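Local structure of group 3 allergen SMIPP-S Yv6023A04 (Sarcoptes scabiei type hominis, 3H7O) at residues C44-K49 with Y81-M86; S79-R82 with N88-A91. The protein belongs to the peptidase S1 family but is an inactivated protease paralogue of the scabies mite, so it probably lacks the endopeptidase activity of its relatives. The protein carries 3 engineered substitutions. All blocks are in the same frame, centred on the assembly; numbering follows the deposited sequence.

Interaction 1 of 2, residues C44-K49 with Y81-M86; sequences CVFDQK and YRQETM. Engineered in segment 81-86: Gln83 (natural residue Asn).
Phe46 lays one face of its ring against Tyr81 and brings its outer end up to Gln83, and these three side chains make the whole contact. Tyr81 CE2 stands over the middle of the Phe46 ring, 3.5 Å above its plane, and comes to 3.6 Å from Phe46 CG. The two rings are neither flat on each other nor perpendicular: their planes meet at 53° with centroids 4.9 Å apart, so the CD2-CE2 side of the tyrosine ring does the touching. Phe46 turns its ring toward the tyrosine by placing CG between its backbone N and carbonyl carbon (chi1 81°). On the far face of the phenylalanine lies Asp47 CG, offset toward the rim, so the ring is held between its own neighbour in sequence and the loop across from it. This is a chymotrypsin-like fold, and the contact sits at its surface, where the short helix 42-45, tied by the Cys44-Cys28 disulfide, runs out into a type I turn from Val45 to Gln48. Phe46 and Asp47 form the corner of that turn, closed by the bond from Gln48 N to Val45 O. Gln48 NE2 also reaches back to Asp47 OD1 at 2.9 Å, meeting the oxygen from above the carboxylate plane. The facing segment 81-86 belongs to the loop between strands 68-78 and 91-95. The extended side chain of its engineered Gln83 crosses the end of the Phe46 ring at about a right angle, the amide tilted 58° to the phenyl plane; CG, CD and NE2 all lie about 3.8 Å from Phe46 CZ, so aliphatic part and amide alike rest against the ring. A broad apolar ring suits position 46, where it packs on Tyr81 and Leu78.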
loop_
_atom_site.group_PDB
_atom_site.type_symbol
_atom_site.label_atom_id
_atom_site.label_comp_id
_atom_site.label_asym_id
_atom_site.label_seq_id
_atom_site.Cartn_x
_atom_site.Cartn_y
_atom_site.Cartn_z
ATOM N N CYS A 44 7.494 5.342 3.831
ATOM C CA CYS A 44 6.849 5.377 5.145
ATOM C C CYS A 44 7.718 4.785 6.261
ATOM O O CYS A 44 7.608 5.193 7.422
ATOM C CB CYS A 44 5.514 4.620 5.100
ATOM S SG CYS A 44 4.337 5.159 3.823
ATOM N N VAL A 45 8.584 3.833 5.912
ATOM C CA VAL A 45 9.256 3.002 6.919
ATOM C C VAL A 45 10.787 2.921 6.836
ATOM O O VAL A 45 11.429 2.468 7.785
ATOM C CB VAL A 45 8.669 1.548 6.948
ATOM C CG1 VAL A 45 7.186 1.565 7.305
ATOM C CG2 VAL A 45 8.900 0.825 5.612
ATOM N N PHE A 46 11.367 3.363 5.721
ATOM C CA PHE A 46 12.799 3.148 5.459
ATOM C C PHE A 46 13.733 3.668 6.553
ATOM O O PHE A 46 14.794 3.090 6.786
ATOM C CB PHE A 46 13.205 3.704 4.085
ATOM C CG PHE A 46 13.448 5.186 4.068
ATOM C CD1 PHE A 46 14.746 5.688 4.053
ATOM C CD2 PHE A 46 12.379 6.080 4.057
ATOM C CE1 PHE A 46 14.979 7.062 4.034
ATOM C CE2 PHE A 46 12.599 7.454 4.040
ATOM C CZ PHE A 46 13.900 7.946 4.030
ATOM N N ASP A 47 13.330 4.750 7.218
ATOM C CA ASP A 47 14.146 5.391 8.251
ATOM C C ASP A 47 13.529 5.285 9.650
ATOM O O ASP A 47 13.901 6.032 10.557
ATOM C CB ASP A 47 14.374 6.865 7.894
ATOM C CG ASP A 47 13.065 7.642 7.724
ATOM O OD1 ASP A 47 11.971 7.034 7.801
ATOM O OD2 ASP A 47 13.132 8.870 7.506
ATOM N N GLN A 48 12.587 4.362 9.815
ATOM C CA GLN A 48 11.894 4.183 11.092
ATOM C C GLN A 48 12.366 2.919 11.789
ATOM O O GLN A 48 12.441 1.860 11.171
ATOM C CB GLN A 48 10.378 4.124 10.872
ATOM C CG GLN A 48 9.789 5.379 10.216
ATOM C CD GLN A 48 10.097 6.637 10.998
ATOM O OE1 GLN A 48 9.805 6.730 12.194
ATOM N NE2 GLN A 48 10.696 7.616 10.328
ATOM N N LYS A 49 12.684 3.034 13.076
ATOM C CA LYS A 49 13.111 1.888 13.870
ATOM C C LYS A 49 11.977 0.861 13.925
ATOM O O LYS A 49 10.856 1.204 14.318
ATOM C CB LYS A 49 13.503 2.329 15.280
ATOM C CG LYS A 49 14.572 1.469 15.929
ATOM C CD LYS A 49 15.966 1.926 15.527
ATOM N N TYR A 81 15.996 1.153 -2.215
ATOM C CA TYR A 81 15.143 2.336 -2.133
ATOM C C TYR A 81 15.966 3.608 -2.294
ATOM O O TYR A 81 17.005 3.769 -1.658
ATOM C CB TYR A 81 14.354 2.383 -0.819
ATOM C CG TYR A 81 13.582 3.673 -0.647
ATOM C CD1 TYR A 81 12.538 4.003 -1.513
ATOM C CD2 TYR A 81 13.906 4.575 0.365
ATOM C CE1 TYR A 81 11.832 5.186 -1.369
ATOM C CE2 TYR A 81 13.203 5.765 0.516
ATOM C CZ TYR A 81 12.167 6.057 -0.356
ATOM O OH TYR A 81 11.464 7.228 -0.222
ATOM N N ARG A 82 15.490 4.503 -3.151
ATOM C CA ARG A 82 16.184 5.752 -3.431
ATOM C C ARG A 82 15.378 6.928 -2.896
ATOM O O ARG A 82 14.328 7.272 -3.433
ATOM C CB ARG A 82 16.445 5.898 -4.936
ATOM C CG ARG A 82 17.105 4.674 -5.589
ATOM C CD ARG A 82 18.504 4.421 -5.040
ATOM N NE ARG A 82 19.433 5.492 -5.394
ATOM C CZ ARG A 82 20.521 5.811 -4.697
ATOM N NH1 ARG A 82 20.827 5.152 -3.586
ATOM N NH2 ARG A 82 21.301 6.802 -5.109
ATOM N N GLN A 83 15.890 7.531 -1.828
ATOM C CA GLN A 83 15.235 8.627 -1.113
ATOM C C GLN A 83 14.820 9.808 -2.001
ATOM O O GLN A 83 13.689 10.289 -1.908
ATOM C CB GLN A 83 16.177 9.122 -0.012
ATOM C CG GLN A 83 15.511 9.836 1.148
ATOM C CD GLN A 83 16.492 10.164 2.258
ATOM O OE1 GLN A 83 17.621 9.666 2.277
ATOM N NE2 GLN A 83 16.067 11.004 3.193
ATOM N N GLU A 84 15.740 10.260 -2.853
ATOM C CA GLU A 84 15.556 11.469 -3.666
ATOM C C GLU A 84 14.402 11.372 -4.676
ATOM O O GLU A 84 13.665 12.341 -4.885
ATOM C CB GLU A 84 16.870 11.819 -4.382
ATOM C CG GLU A 84 16.873 13.153 -5.127
ATOM N N THR A 85 14.245 10.197 -5.280
ATOM C CA THR A 85 13.305 10.006 -6.385
ATOM C C THR A 85 12.142 9.100 -6.009
ATOM O O THR A 85 11.146 9.033 -6.731
ATOM C CB THR A 85 14.007 9.367 -7.594
ATOM O OG1 THR A 85 14.646 8.154 -7.177
ATOM C CG2 THR A 85 15.046 10.309 -8.181
ATOM N N MET A 86 12.288 8.408 -4.878
ATOM C CA MET A 86 11.372 7.346 -4.445
ATOM C C MET A 86 11.279 6.184 -5.442
ATOM O O MET A 86 10.243 5.532 -5.563
ATOM C CB MET A 86 9.994 7.903 -4.069
ATOM C CG MET A 86 10.024 8.808 -2.842
ATOM S SD MET A 86 8.391 9.111 -2.153
ATOM C CE MET A 86 7.705 10.209 -3.382
#

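Interaction 2 of 2, residues S79-R82 with N88-A91; sequences SFYR and NDIA
The inverse gamma turn centred on Asp89, which holds the aspartate position of the S1 catalytic triad, meets the preceding chain through Asn88 and Tyr81. Asn88 carries the direct polar link: its ND2 donates a nearly straight hydrogen bond (170°) to Phe80 O, 2.9 Å away. The oxygen lies in the plane of the asparagine amide, whereas the donor approaches from above the Phe80 carbonyl plane, 52° out of it. With CG set opposite its own carbonyl carbon, Asn88 directs the amide toward this chain, and the other end of the amide, OD1, is hydrogen-bonded to Tyr217 OH, so both halves of the group are used and its rotation is fixed. Asparagine also suits the backbone here, which is in the left-handed helical region that this residue tolerates well. The packing is close, Asn88 CB lying 3.1 Å from Ser79 O. In this chymotrypsin-like fold the two segments are the ends of the loop joining strands 68-78 and 91-95, and a water bridges them: it accepts from Ser79 N at 2.8 Å and donates to Asn88 O and, at 2.6 Å, to Ile90 O. Asn88 O additionally takes the weak turn bond from Ile90 N, and Tyr81 CD1 brings the ring edge to it at 3.4 Å. Further along the same ring, Tyr81 CE1 lies 3.7 Å from Asp89 OD1. Tyrosine and aspartate run side by side in the same direction, ring and carboxylate 35° apart. The principal polar partner of that carboxylate oxygen is the backbone N of His43, the residue at the family's histidine position. Ile90 and Ser79 rest on Trp220 of helix 218-225, where the apolar chain of the isoleucine suits a buried place.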
loop_
_atom_site.group_PDB
_atom_site.type_symbol
_atom_site.label_atom_id
_atom_site.label_comp_id
_atom_site.label_asym_id
_atom_site.label_seq_id
_atom_site.Cartn_x
_atom_site.Cartn_y
_atom_site.Cartn_z
ATOM N N SER A 79 14.559 -2.761 -1.061
ATOM C CA SER A 79 15.189 -3.200 -2.304
ATOM C C SER A 79 15.731 -2.000 -3.078
ATOM O O SER A 79 15.096 -1.520 -4.022
ATOM C CB SER A 79 14.204 -4.004 -3.162
ATOM O OG SER A 79 14.827 -4.467 -4.351
ATOM N N PHE A 80 16.902 -1.522 -2.659
ATOM C CA PHE A 80 17.568 -0.374 -3.283
ATOM C C PHE A 80 16.660 0.857 -3.333
ATOM O O PHE A 80 16.558 1.522 -4.370
ATOM C CB PHE A 80 18.076 -0.722 -4.697
ATOM C CG PHE A 80 19.006 -1.909 -4.745
ATOM C CD1 PHE A 80 20.388 -1.728 -4.716
ATOM C CD2 PHE A 80 18.502 -3.207 -4.844
ATOM C CE1 PHE A 80 21.257 -2.822 -4.770
ATOM C CE2 PHE A 80 19.358 -4.308 -4.898
ATOM C CZ PHE A 80 20.740 -4.115 -4.860
ATOM N N TYR A 81 15.996 1.153 -2.215
ATOM C CA TYR A 81 15.143 2.336 -2.133
ATOM C C TYR A 81 15.966 3.608 -2.294
ATOM O O TYR A 81 17.005 3.769 -1.658
ATOM C CB TYR A 81 14.354 2.383 -0.819
ATOM C CG TYR A 81 13.582 3.673 -0.647
ATOM C CD1 TYR A 81 12.538 4.003 -1.513
ATOM C CD2 TYR A 81 13.906 4.575 0.365
ATOM C CE1 TYR A 81 11.832 5.186 -1.369
ATOM C CE2 TYR A 81 13.203 5.765 0.516
ATOM C CZ TYR A 81 12.167 6.057 -0.356
ATOM O OH TYR A 81 11.464 7.228 -0.222
ATOM N N ARG A 82 15.490 4.503 -3.151
ATOM C CA ARG A 82 16.184 5.752 -3.431
ATOM C C ARG A 82 15.378 6.928 -2.896
ATOM O O ARG A 82 14.328 7.272 -3.433
ATOM C CB ARG A 82 16.445 5.898 -4.936
ATOM C CG ARG A 82 17.105 4.674 -5.589
ATOM C CD ARG A 82 18.504 4.421 -5.040
ATOM N NE ARG A 82 19.433 5.492 -5.394
ATOM C CZ ARG A 82 20.521 5.811 -4.697
ATOM N NH1 ARG A 82 20.827 5.152 -3.586
ATOM N NH2 ARG A 82 21.301 6.802 -5.109
ATOM N N ASN A 88 11.914 2.430 -6.415
ATOM C CA ASN A 88 11.810 1.215 -5.586
ATOM C C ASN A 88 11.124 1.490 -4.245
ATOM O O ASN A 88 11.642 1.145 -3.181
ATOM C CB ASN A 88 13.186 0.569 -5.368
ATOM C CG ASN A 88 13.890 0.238 -6.669
ATOM O OD1 ASN A 88 13.284 -0.301 -7.594
ATOM N ND2 ASN A 88 15.174 0.565 -6.749
ATOM N N ASP A 89 9.955 2.117 -4.315
ATOM C CA ASP A 89 9.211 2.529 -3.133
ATOM C C ASP A 89 8.353 1.379 -2.614
ATOM O O ASP A 89 7.119 1.434 -2.629
ATOM C CB ASP A 89 8.357 3.753 -3.457
ATOM C CG ASP A 89 7.919 4.507 -2.218
ATOM O OD1 ASP A 89 8.259 4.087 -1.088
ATOM O OD2 ASP A 89 7.230 5.531 -2.385
ATOM N N ILE A 90 9.037 0.343 -2.140
ATOM C CA ILE A 90 8.407 -0.887 -1.697
ATOM C C ILE A 90 9.225 -1.468 -0.530
ATOM O O ILE A 90 10.456 -1.379 -0.518
ATOM C CB ILE A 90 8.271 -1.884 -2.883
ATOM C CG1 ILE A 90 7.358 -3.059 -2.518
ATOM C CG2 ILE A 90 9.661 -2.326 -3.409
ATOM C CD1 ILE A 90 6.959 -3.921 -3.707
ATOM N N ALA A 91 8.536 -2.025 0.461
ATOM C CA ALA A 91 9.201 -2.550 1.649
ATOM C C ALA A 91 8.424 -3.706 2.243
ATOM O O ALA A 91 7.192 -3.740 2.173
ATOM C CB ALA A 91 9.378 -1.450 2.693
HETATM O O HOH W 1 12.797 -0.616 -1.325
#

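In the fold
Interactions 1 and 2 lie about 7 Å apart between centres, on the same side of the chain's centre, and share Tyr81 and Arg82. Along the chain, helix 42-45 and its turn come first; the loop that follows strand 68-78 then passes through 79-86 to 88-91 and enters strand 91-95 of the six-stranded barrel. Interaction 2 joins the two ends of that loop, while interaction 1 lays it against the helix exit. They also meet directly, Val45 CG2 packing on Ala91 CB at 3.7 Å. Together they border the histidine and aspartate positions of the triad, His43 and Asp89, whose usual serine position is Ala183, consistent with an inactivated protease.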